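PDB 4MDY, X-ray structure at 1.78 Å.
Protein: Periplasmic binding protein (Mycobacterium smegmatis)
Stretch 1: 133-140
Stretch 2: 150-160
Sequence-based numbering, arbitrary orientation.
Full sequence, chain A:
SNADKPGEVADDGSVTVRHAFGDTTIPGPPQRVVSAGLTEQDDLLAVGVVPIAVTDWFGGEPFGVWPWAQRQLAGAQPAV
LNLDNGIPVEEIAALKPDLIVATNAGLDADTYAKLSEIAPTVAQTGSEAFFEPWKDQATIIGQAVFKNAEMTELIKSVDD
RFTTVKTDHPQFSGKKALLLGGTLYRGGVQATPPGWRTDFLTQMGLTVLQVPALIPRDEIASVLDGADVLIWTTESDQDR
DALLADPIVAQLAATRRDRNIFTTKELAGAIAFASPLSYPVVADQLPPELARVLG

Stretch 1, residues 133-140: PWKDQATI
Stretch 2 (150-160) EMTELIKSVDD

Two helices pack nearly antiparallel, at 158° between their N-to-C directions, with axes 9.6 Å apart at closest approach. Helix 134-140 follows Pro133, the N-cap residue (phi/psi -45/129), and continues later. Residues 150-160 lie within a longer helix that begins earlier and continues later. The register pairs Lys135 with Ile155 (CA to CA 6.9 Å) and Thr139 with Met151 (CA to CA 6.6 Å).

The backbone donors of 136-140 and 154-160 are satisfied within their own stretch. Pro133 O accepts from Gln137 N at 3.2 Å and weakly from Asp136 N at 2.9 Å. Ala138 N reaches Trp134 O at 2.9 Å, and Ile155 N reaches Met151 O at 2.9 Å.

The direct polar link is a salt bridge. Lys135 (chi1 m, then t, t, t) extends its amine to Asp159 (chi1 m). Lys135 NZ donates to Asp159 OD2 at 3.0 Å and to Asp159 OD1 at 3.1 Å. Asp159 OD1 is also hydrogen-bonded elsewhere in the structure.

Thr139 (chi1 m) turns its hydroxyl back to its own helix: Thr139 OG1 donates to Lys135 O at 2.8 Å. Lys135 O also accepts from Thr139 N at 2.9 Å. Water 1 donates to Thr152 OG1 at 3.1 Å and, weakly, to Thr139 OG1 at 3.5 Å, bridging the helices.

The apolar centre is Ile155 (chi1 m, chi2 t), a knob among Trp134, Lys135, Ala138 and Thr139. Its CA-to-CB bond points sideways, but its branched end fills the hollow. Ile155 CD1 lies 4.1 Å from Ala138 CB and 3.6 Å from Thr139 OG1. Ile155 CG1 is 4.1 Å from Trp134 CZ3. The long Lys135 suits both roles: its CE packs 3.9 Å from Ile155 CG2, while its charged end reaches Asp159. The small Ala138 points toward the other helix and is buried. Ala138 CB lies 3.9 Å from SE of Met151, a selenomethionine (t, p, p); Ala138 O is 3.3 Å from Met151 CG. Trp134 (chi1 p, chi2 -84°) brings CH2 to 3.7 Å from CG1 of buried Val158 (chi1 t). Together the stretches bury 366 Å², both sides summed.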

# COMPACT_ATOMS: atom_id res chain seq x y z
N PRO A 133 7.02 -6.54 0.23
CA PRO A 133 6.51 -6.32 1.59
C PRO A 133 6.74 -4.89 2.11
O PRO A 133 7.86 -4.37 2.03
CB PRO A 133 7.29 -7.36 2.41
CG PRO A 133 7.51 -8.48 1.46
CD PRO A 133 7.70 -7.84 0.10
N TRP A 134 5.69 -4.27 2.62
CA TRP A 134 5.77 -2.87 3.07
C TRP A 134 6.90 -2.63 4.07
O TRP A 134 7.54 -1.60 4.05
CB TRP A 134 4.42 -2.36 3.63
CG TRP A 134 4.06 -2.80 5.01
CD1 TRP A 134 3.47 -3.98 5.37
CD2 TRP A 134 4.26 -2.07 6.22
NE1 TRP A 134 3.29 -4.03 6.73
CE2 TRP A 134 3.77 -2.87 7.28
CE3 TRP A 134 4.81 -0.82 6.52
CZ2 TRP A 134 3.81 -2.46 8.62
CZ3 TRP A 134 4.85 -0.40 7.84
CH2 TRP A 134 4.35 -1.23 8.88
N LYS A 135 7.15 -3.60 4.95
CA LYS A 135 8.22 -3.42 5.92
C LYS A 135 9.61 -3.40 5.27
O LYS A 135 10.49 -2.66 5.71
CB LYS A 135 8.13 -4.50 7.01
CG LYS A 135 6.89 -4.37 7.88
CD LYS A 135 6.84 -5.48 8.93
CE LYS A 135 5.58 -5.38 9.76
NZ LYS A 135 5.49 -6.46 10.78
N ASP A 136 9.81 -4.20 4.23
CA ASP A 136 11.09 -4.23 3.53
C ASP A 136 11.33 -2.88 2.86
O ASP A 136 12.42 -2.31 2.93
CB ASP A 136 11.12 -5.32 2.46
CG ASP A 136 11.07 -6.71 3.03
OD1 ASP A 136 11.24 -6.88 4.26
OD2 ASP A 136 10.87 -7.64 2.22
N GLN A 137 10.30 -2.37 2.21
CA GLN A 137 10.38 -1.06 1.59
C GLN A 137 10.64 0.06 2.61
O GLN A 137 11.48 0.93 2.38
CB GLN A 137 9.10 -0.78 0.80
CG GLN A 137 8.97 0.64 0.32
CD GLN A 137 7.82 0.80 -0.65
OE1 GLN A 137 7.71 0.06 -1.62
NE2 GLN A 137 6.95 1.77 -0.38
N ALA A 138 9.91 0.05 3.72
CA ALA A 138 10.09 1.07 4.75
C ALA A 138 11.50 1.00 5.32
O ALA A 138 12.16 2.02 5.46
CB ALA A 138 9.07 0.88 5.86
N THR A 139 11.97 -0.20 5.62
CA THR A 139 13.28 -0.37 6.22
C THR A 139 14.43 0.17 5.35
O THR A 139 15.27 0.91 5.83
CB THR A 139 13.55 -1.83 6.61
OG1 THR A 139 12.54 -2.24 7.54
CG2 THR A 139 14.91 -1.98 7.26
N ILE A 140 14.46 -0.19 4.07
CA ILE A 140 15.55 0.27 3.21
C ILE A 140 15.49 1.79 3.01
O ILE A 140 16.52 2.44 2.98
CB ILE A 140 15.62 -0.48 1.86
CG1 ILE A 140 16.98 -0.26 1.20
CG2 ILE A 140 14.49 -0.05 0.93
CD1 ILE A 140 17.20 -1.12 -0.02
N GLU A 150 13.80 5.91 13.67
CA GLU A 150 12.40 6.32 13.63
C GLU A 150 11.57 5.35 12.81
O GLU A 150 10.44 5.03 13.17
CB GLU A 150 12.26 7.75 13.07
CG GLU A 150 10.84 8.30 13.14
CD GLU A 150 10.37 8.54 14.57
OE1 GLU A 150 10.48 9.69 15.04
OE2 GLU A 150 9.92 7.58 15.23
N MSE A 151 12.11 4.89 11.68
CA MSE A 151 11.36 4.01 10.79
C MSE A 151 11.06 2.72 11.51
O MSE A 151 9.96 2.17 11.40
CB MSE A 151 12.11 3.74 9.49
CG MSE A 151 11.25 3.02 8.46
SE MSE A 151 9.82 4.20 7.77
CE MSE A 151 11.01 5.21 6.57
N THR A 152 12.03 2.22 12.25
CA THR A 152 11.81 1.02 13.05
C THR A 152 10.66 1.25 14.03
O THR A 152 9.77 0.41 14.16
CB THR A 152 13.08 0.64 13.81
OG1 THR A 152 14.09 0.34 12.85
CG2 THR A 152 12.85 -0.58 14.70
N GLU A 153 10.71 2.37 14.73
CA GLU A 153 9.62 2.78 15.62
C GLU A 153 8.26 2.83 14.92
O GLU A 153 7.27 2.35 15.46
CB GLU A 153 9.93 4.15 16.24
CG GLU A 153 8.83 4.68 17.14
CD GLU A 153 8.57 3.77 18.33
OE1 GLU A 153 9.50 3.06 18.77
OE2 GLU A 153 7.42 3.77 18.81
N LEU A 154 8.23 3.40 13.71
CA LEU A 154 6.99 3.51 12.94
C LEU A 154 6.42 2.13 12.58
O LEU A 154 5.21 1.91 12.67
CB LEU A 154 7.21 4.33 11.66
CG LEU A 154 7.26 5.85 11.83
CD1 LEU A 154 8.13 6.48 10.75
CD2 LEU A 154 5.86 6.45 11.81
N ILE A 155 7.29 1.21 12.18
CA ILE A 155 6.87 -0.17 11.90
C ILE A 155 6.28 -0.82 13.16
O ILE A 155 5.22 -1.45 13.11
CB ILE A 155 8.03 -1.00 11.32
CG1 ILE A 155 8.43 -0.47 9.93
CG2 ILE A 155 7.65 -2.48 11.23
CD1 ILE A 155 9.75 -1.01 9.39
N LYS A 156 6.98 -0.67 14.28
CA LYS A 156 6.50 -1.14 15.59
C LYS A 156 5.12 -0.58 15.93
O LYS A 156 4.25 -1.29 16.41
CB LYS A 156 7.45 -0.72 16.71
CG LYS A 156 8.66 -1.61 16.90
CD LYS A 156 9.60 -1.02 17.95
CE LYS A 156 10.92 -1.78 18.00
NZ LYS A 156 11.85 -1.25 19.03
N SER A 157 4.97 0.72 15.70
CA SER A 157 3.73 1.44 16.01
C SER A 157 2.53 0.88 15.24
O SER A 157 1.45 0.72 15.81
CB SER A 157 3.90 2.93 15.69
OG SER A 157 2.76 3.66 16.08
N VAL A 158 2.72 0.59 13.96
CA VAL A 158 1.68 -0.02 13.13
C VAL A 158 1.30 -1.41 13.63
O VAL A 158 0.12 -1.70 13.80
CB VAL A 158 2.12 -0.11 11.65
CG1 VAL A 158 1.19 -1.01 10.84
CG2 VAL A 158 2.18 1.29 11.04
N ASP A 159 2.30 -2.25 13.89
CA ASP A 159 2.06 -3.59 14.43
C ASP A 159 1.25 -3.51 15.72
O ASP A 159 0.27 -4.24 15.90
CB ASP A 159 3.38 -4.33 14.69
CG ASP A 159 4.06 -4.80 13.41
OD1 ASP A 159 3.40 -4.85 12.35
OD2 ASP A 159 5.27 -5.12 13.46
N ASP A 160 1.65 -2.59 16.60
CA ASP A 160 0.97 -2.39 17.88
C ASP A 160 -0.48 -1.92 17.72
O ASP A 160 -1.34 -2.35 18.48
CB ASP A 160 1.73 -1.38 18.75
CG ASP A 160 3.06 -1.93 19.27
OD1 ASP A 160 3.30 -3.16 19.18
OD2 ASP A 160 3.87 -1.13 19.78
O HOH W 1 13.16 0.20 9.92